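PDB 6NPS: AxyAgu115A from Amphibacillus xylanus NBRC 15112, which probably hydrolyses alpha-linked glucuronic acid side groups from glucuronoxylans, as a family GH115 alpha-glucuronidase. Local coordinates for residues L659-D671 / S701-Y714. The protein carries 3 engineered substitutions. Numbering follows the deposited sequence.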
loop_
_atom_site.group_PDB
_atom_site.type_symbol
_atom_site.label_atom_id
_atom_site.label_comp_id
_atom_site.label_asym_id
_atom_site.label_seq_id
_atom_site.Cartn_x
_atom_site.Cartn_y
_atom_site.Cartn_z
ATOM N N LEU A 659 0.887 12.554 11.753
ATOM C CA LEU A 659 1.113 13.939 12.113
ATOM C C LEU A 659 -0.263 14.603 12.228
ATOM O O LEU A 659 -1.049 14.556 11.261
ATOM C CB LEU A 659 1.981 14.656 11.064
ATOM C CG LEU A 659 3.380 14.001 10.869
ATOM C CD1 LEU A 659 4.140 14.519 9.626
ATOM C CD2 LEU A 659 4.207 14.226 12.117
ATOM N N PRO A 660 -0.603 15.218 13.368
ATOM C CA PRO A 660 -1.970 15.767 13.548
ATOM C C PRO A 660 -2.338 16.784 12.486
ATOM O O PRO A 660 -1.525 17.592 12.080
ATOM C CB PRO A 660 -1.916 16.440 14.925
ATOM C CG PRO A 660 -0.573 16.111 15.505
ATOM C CD PRO A 660 0.336 15.614 14.430
ATOM N N VAL A 661 -3.611 16.804 12.096
ATOM C CA VAL A 661 -4.055 17.861 11.196
ATOM C C VAL A 661 -4.407 19.113 12.004
ATOM O O VAL A 661 -4.485 19.074 13.234
ATOM C CB VAL A 661 -5.261 17.407 10.352
ATOM C CG1 VAL A 661 -4.858 16.193 9.474
ATOM C CG2 VAL A 661 -6.447 17.069 11.274
ATOM N N ASN A 662 -4.672 20.204 11.310
ATOM C CA ASN A 662 -4.893 21.514 11.944
ATOM C C ASN A 662 -6.290 21.676 12.544
ATOM O O ASN A 662 -6.429 22.244 13.633
ATOM C CB ASN A 662 -4.658 22.625 10.937
ATOM C CG ASN A 662 -3.196 22.681 10.444
ATOM O OD1 ASN A 662 -2.267 22.375 11.184
ATOM N ND2 ASN A 662 -3.004 23.108 9.188
ATOM N N LYS A 663 -7.387 21.208 11.827
ATOM C CA LYS A 663 -8.718 21.528 12.360
ATOM C C LYS A 663 -9.165 20.483 13.373
ATOM O O LYS A 663 -8.758 19.322 13.290
ATOM C CB LYS A 663 -9.741 21.602 11.237
ATOM C CG LYS A 663 -9.697 22.894 10.438
ATOM C CD LYS A 663 -10.769 22.916 9.364
ATOM C CE LYS A 663 -10.535 24.064 8.365
ATOM N NZ LYS A 663 -9.157 24.666 8.462
ATOM N N PRO A 664 -10.039 20.860 14.355
ATOM C CA PRO A 664 -10.494 19.895 15.387
ATOM C C PRO A 664 -11.552 18.930 14.863
ATOM O O PRO A 664 -12.756 18.968 15.191
ATOM C CB PRO A 664 -11.033 20.820 16.490
ATOM C CG PRO A 664 -11.496 22.000 15.779
ATOM C CD PRO A 664 -10.525 22.220 14.629
ATOM N N ARG A 665 -11.091 18.031 14.029
ATOM C CA ARG A 665 -11.938 17.077 13.355
ATOM C C ARG A 665 -12.003 15.791 14.165
ATOM O O ARG A 665 -11.079 15.441 14.923
ATOM C CB ARG A 665 -11.390 16.786 11.940
ATOM C CG ARG A 665 -11.331 17.967 11.019
ATOM C CD ARG A 665 -10.176 17.872 9.930
ATOM N NE ARG A 665 -10.004 16.494 9.443
ATOM C CZ ARG A 665 -9.069 16.127 8.570
ATOM N NH1 ARG A 665 -8.219 17.055 8.126
ATOM N NH2 ARG A 665 -8.961 14.826 8.186
ATOM N N LEU A 666 -13.101 15.061 13.961
ATOM C CA LEU A 666 -13.351 13.822 14.662
ATOM C C LEU A 666 -13.849 12.787 13.667
ATOM O O LEU A 666 -14.766 13.056 12.881
ATOM C CB LEU A 666 -14.427 14.042 15.764
ATOM C CG LEU A 666 -13.986 14.856 16.977
ATOM C CD1 LEU A 666 -15.223 15.012 17.934
ATOM C CD2 LEU A 666 -12.827 14.172 17.697
ATOM N N LEU A 667 -13.295 11.598 13.735
ATOM C CA LEU A 667 -13.723 10.520 12.867
ATOM C C LEU A 667 -14.713 9.650 13.628
ATOM O O LEU A 667 -14.422 9.209 14.741
ATOM C CB LEU A 667 -12.504 9.710 12.408
ATOM C CG LEU A 667 -12.911 8.561 11.491
ATOM C CD1 LEU A 667 -13.290 9.167 10.122
ATOM C CD2 LEU A 667 -11.776 7.555 11.359
ATOM N N VAL A 668 -15.884 9.413 13.041
ATOM C CA VAL A 668 -16.860 8.475 13.597
ATOM C C VAL A 668 -16.774 7.164 12.825
ATOM O O VAL A 668 -16.875 7.163 11.592
ATOM C CB VAL A 668 -18.286 9.058 13.520
ATOM C CG1 VAL A 668 -19.327 8.037 14.019
ATOM C CG2 VAL A 668 -18.375 10.371 14.281
ATOM N N SER A 669 -16.625 6.036 13.532
ATOM C CA SER A 669 -16.520 4.757 12.845
ATOM C C SER A 669 -17.390 3.709 13.520
ATOM O O SER A 669 -17.561 3.722 14.741
ATOM C CB SER A 669 -15.051 4.293 12.778
ATOM O OG SER A 669 -14.470 4.150 14.072
ATOM N N ILE A 670 -17.953 2.811 12.719
ATOM C CA ILE A 670 -18.841 1.766 13.224
ATOM C C ILE A 670 -17.978 0.568 13.606
ATOM O O ILE A 670 -17.233 0.051 12.773
ATOM C CB ILE A 670 -19.877 1.357 12.164
ATOM C CG1 ILE A 670 -20.647 2.578 11.634
ATOM C CG2 ILE A 670 -20.822 0.240 12.733
ATOM C CD1 ILE A 670 -21.239 3.427 12.761
ATOM N N ASP A 671 -18.076 0.103 14.844
ATOM C CA ASP A 671 -17.138 -0.942 15.248
ATOM C C ASP A 671 -17.428 -2.230 14.474
ATOM O O ASP A 671 -18.579 -2.541 14.168
ATOM C CB ASP A 671 -17.218 -1.164 16.756
ATOM C CG ASP A 671 -16.782 0.076 17.555
ATOM O OD1 ASP A 671 -16.367 1.088 16.946
ATOM O OD2 ASP A 671 -16.879 0.046 18.801
ATOM N N SER A 701 -21.651 -0.856 19.195
ATOM C CA SER A 701 -20.909 0.344 19.555
ATOM C C SER A 701 -20.336 1.015 18.325
ATOM O O SER A 701 -20.204 0.406 17.259
ATOM C CB SER A 701 -19.791 0.050 20.569
ATOM O OG SER A 701 -18.871 -0.894 20.104
ATOM N N PHE A 702 -20.037 2.306 18.485
ATOM C CA PHE A 702 -19.246 3.032 17.502
ATOM C C PHE A 702 -18.186 3.828 18.242
ATOM O O PHE A 702 -18.258 3.998 19.464
ATOM C CB PHE A 702 -20.138 3.924 16.617
ATOM C CG PHE A 702 -20.861 5.028 17.337
ATOM C CD1 PHE A 702 -22.137 4.815 17.896
ATOM C CD2 PHE A 702 -20.294 6.298 17.426
ATOM C CE1 PHE A 702 -22.827 5.866 18.523
ATOM C CE2 PHE A 702 -20.962 7.346 18.041
ATOM C CZ PHE A 702 -22.245 7.144 18.603
ATOM N N THR A 703 -17.185 4.328 17.501
ATOM C CA THR A 703 -16.070 5.021 18.116
ATOM C C THR A 703 -15.952 6.409 17.517
ATOM O O THR A 703 -16.272 6.628 16.342
ATOM C CB THR A 703 -14.777 4.189 17.930
ATOM O OG1 THR A 703 -14.985 2.916 18.549
ATOM C CG2 THR A 703 -13.547 4.845 18.586
ATOM N N ILE A 704 -15.515 7.351 18.348
ATOM C CA ILE A 704 -15.161 8.707 17.937
ATOM C C ILE A 704 -13.674 8.907 18.240
ATOM O O ILE A 704 -13.240 8.655 19.372
ATOM C CB ILE A 704 -16.015 9.758 18.674
ATOM C CG1 ILE A 704 -17.509 9.458 18.526
ATOM C CG2 ILE A 704 -15.709 11.196 18.181
ATOM C CD1 ILE A 704 -18.362 10.208 19.537
ATOM N N SER A 705 -12.899 9.366 17.233
ATOM C CA SER A 705 -11.445 9.398 17.299
ATOM C C SER A 705 -10.894 10.735 16.855
ATOM O O SER A 705 -11.355 11.317 15.863
ATOM C CB SER A 705 -10.799 8.327 16.403
ATOM O OG SER A 705 -11.270 7.059 16.764
ATOM N N SER A 706 -9.838 11.159 17.547
ATOM C CA SER A 706 -9.090 12.371 17.214
ATOM C C SER A 706 -8.204 12.191 15.975
ATOM O O SER A 706 -7.490 11.190 15.835
ATOM C CB SER A 706 -8.170 12.766 18.375
ATOM O OG SER A 706 -8.906 13.075 19.539
ATOM N N VAL A 707 -8.194 13.214 15.129
ATOM C CA VAL A 707 -7.203 13.344 14.067
ATOM C C VAL A 707 -6.304 14.529 14.283
ATOM O O VAL A 707 -5.327 14.675 13.552
ATOM C CB VAL A 707 -7.858 13.450 12.675
ATOM C CG1 VAL A 707 -8.652 12.194 12.378
ATOM C CG2 VAL A 707 -8.737 14.673 12.613
ATOM N N SER A 708 -6.621 15.404 15.230
ATOM C CA SER A 708 -5.805 16.570 15.549
ATOM C C SER A 708 -5.397 16.528 17.022
ATOM O O SER A 708 -5.893 15.710 17.804
ATOM C CB SER A 708 -6.578 17.856 15.272
ATOM O OG SER A 708 -7.464 18.022 16.377
ATOM N N GLU A 709 -4.519 17.448 17.415
ATOM C CA GLU A 709 -4.161 17.613 18.816
ATOM C C GLU A 709 -4.954 18.731 19.490
ATOM O O GLU A 709 -4.559 19.202 20.558
ATOM C CB GLU A 709 -2.659 17.849 18.953
ATOM C CG GLU A 709 -1.924 16.557 19.273
ATOM C CD GLU A 709 -0.417 16.653 19.109
ATOM O OE1 GLU A 709 0.248 15.587 19.144
ATOM O OE2 GLU A 709 0.097 17.785 18.949
ATOM N N LYS A 710 -6.084 19.131 18.909
ATOM C CA LYS A 710 -6.942 20.188 19.433
ATOM C C LYS A 710 -8.107 19.587 20.206
ATOM O O LYS A 710 -8.499 18.436 19.994
ATOM C CB LYS A 710 -7.473 21.061 18.301
ATOM C CG LYS A 710 -6.602 22.256 18.017
ATOM C CD LYS A 710 -5.838 22.105 16.744
ATOM C CE LYS A 710 -5.141 23.410 16.376
ATOM N NZ LYS A 710 -4.111 23.213 15.328
ATOM N N LYS A 711 -8.677 20.373 21.111
ATOM C CA LYS A 711 -9.848 19.851 21.803
ATOM C C LYS A 711 -11.036 19.889 20.844
ATOM O O LYS A 711 -11.238 20.864 20.108
ATOM C CB LYS A 711 -10.122 20.610 23.112
ATOM C CG LYS A 711 -10.014 22.109 23.051
ATOM C CD LYS A 711 -11.327 22.747 22.586
ATOM C CE LYS A 711 -11.228 24.268 22.452
ATOM N NZ LYS A 711 -12.157 24.794 21.406
ATOM N N ALA A 712 -11.767 18.788 20.784
ATOM C CA ALA A 712 -12.882 18.639 19.856
ATOM C C ALA A 712 -14.065 18.077 20.628
ATOM O O ALA A 712 -13.971 16.962 21.140
ATOM C CB ALA A 712 -12.507 17.686 18.718
ATOM N N GLU A 713 -15.152 18.833 20.722
ATOM C CA GLU A 713 -16.349 18.380 21.430
ATOM C C GLU A 713 -17.315 17.673 20.489
ATOM O O GLU A 713 -17.481 18.071 19.335
ATOM C CB GLU A 713 -17.080 19.565 22.079
ATOM C CG GLU A 713 -16.282 20.307 23.128
ATOM C CD GLU A 713 -17.127 21.328 23.893
ATOM O OE1 GLU A 713 -18.276 20.995 24.269
ATOM O OE2 GLU A 713 -16.642 22.464 24.112
ATOM N N TYR A 714 -17.962 16.624 20.984
ATOM C CA TYR A 714 -19.016 15.968 20.231
ATOM C C TYR A 714 -20.325 16.029 21.023
ATOM O O TYR A 714 -20.314 16.165 22.252
ATOM C CB TYR A 714 -18.627 14.489 19.905
ATOM C CG TYR A 714 -18.210 13.654 21.094
ATOM C CD1 TYR A 714 -19.154 12.962 21.842
ATOM C CD2 TYR A 714 -16.871 13.567 21.480
ATOM C CE1 TYR A 714 -18.784 12.187 22.942
ATOM C CE2 TYR A 714 -16.488 12.796 22.570
ATOM C CZ TYR A 714 -17.453 12.116 23.298
ATOM O OH TYR A 714 -17.090 11.366 24.384
HETATM O O HOH W 1 -3.394 19.656 15.806
HETATM O O HOH W 2 -9.272 15.994 16.510
HETATM O O HOH W 3 -13.343 6.582 15.161
#
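L667 and S669 exchange backbone hydrogen bonds with S705 and T703, pairing strands 666-670 and 701-706 as antiparallel neighbours in one sheet of a beta-sandwich; the chain then turns through 707-711 into strand 712-714, which belongs to the facing sheet. The pair illustrates how strand partners satisfy polar groups in turn: S669 N reaches T703 O and T703 N returns to S669 O, each at 2.9 Å, while V668 instead bonds to S677 and I704 to E740 on the flanking strands. L667 O accepts from S705 N and also from a water that is hydrogen-bonded to S669 OG and S705 OG as well.

At one end D671 N donates to S701 O, and its carboxylate, with CG anti to the carbonyl carbon (chi1 -64°), is turned toward two hydroxyls. T703 OG1 meets OD1 on the syn side at 2.8 Å; S701 OG approaches OD2 on the anti side at 2.6 Å, well out of the carboxylate plane. With D671 replaced by an alanine, both hydroxyls would probably lose this acceptor and be freer to turn.

Between the sheets, L666 sets CG against A712 CB (3.6 Å), with CD1 beside I704 CG2 and near the edge of the Y714 ring.

Past the regular pairing, V661 N donates to V707 O, and a water joins V661 O to E709 N. The R665 guanidinium, in a salt bridge with E678, also donates through NH2 to N650 O of the second subunit. In an ST turn S708 OG accepts from K710 N (3.1 Å), while K710 NZ lies in the carbonyl plane of N662, donating to a lone pair of its O at 3.0 Å.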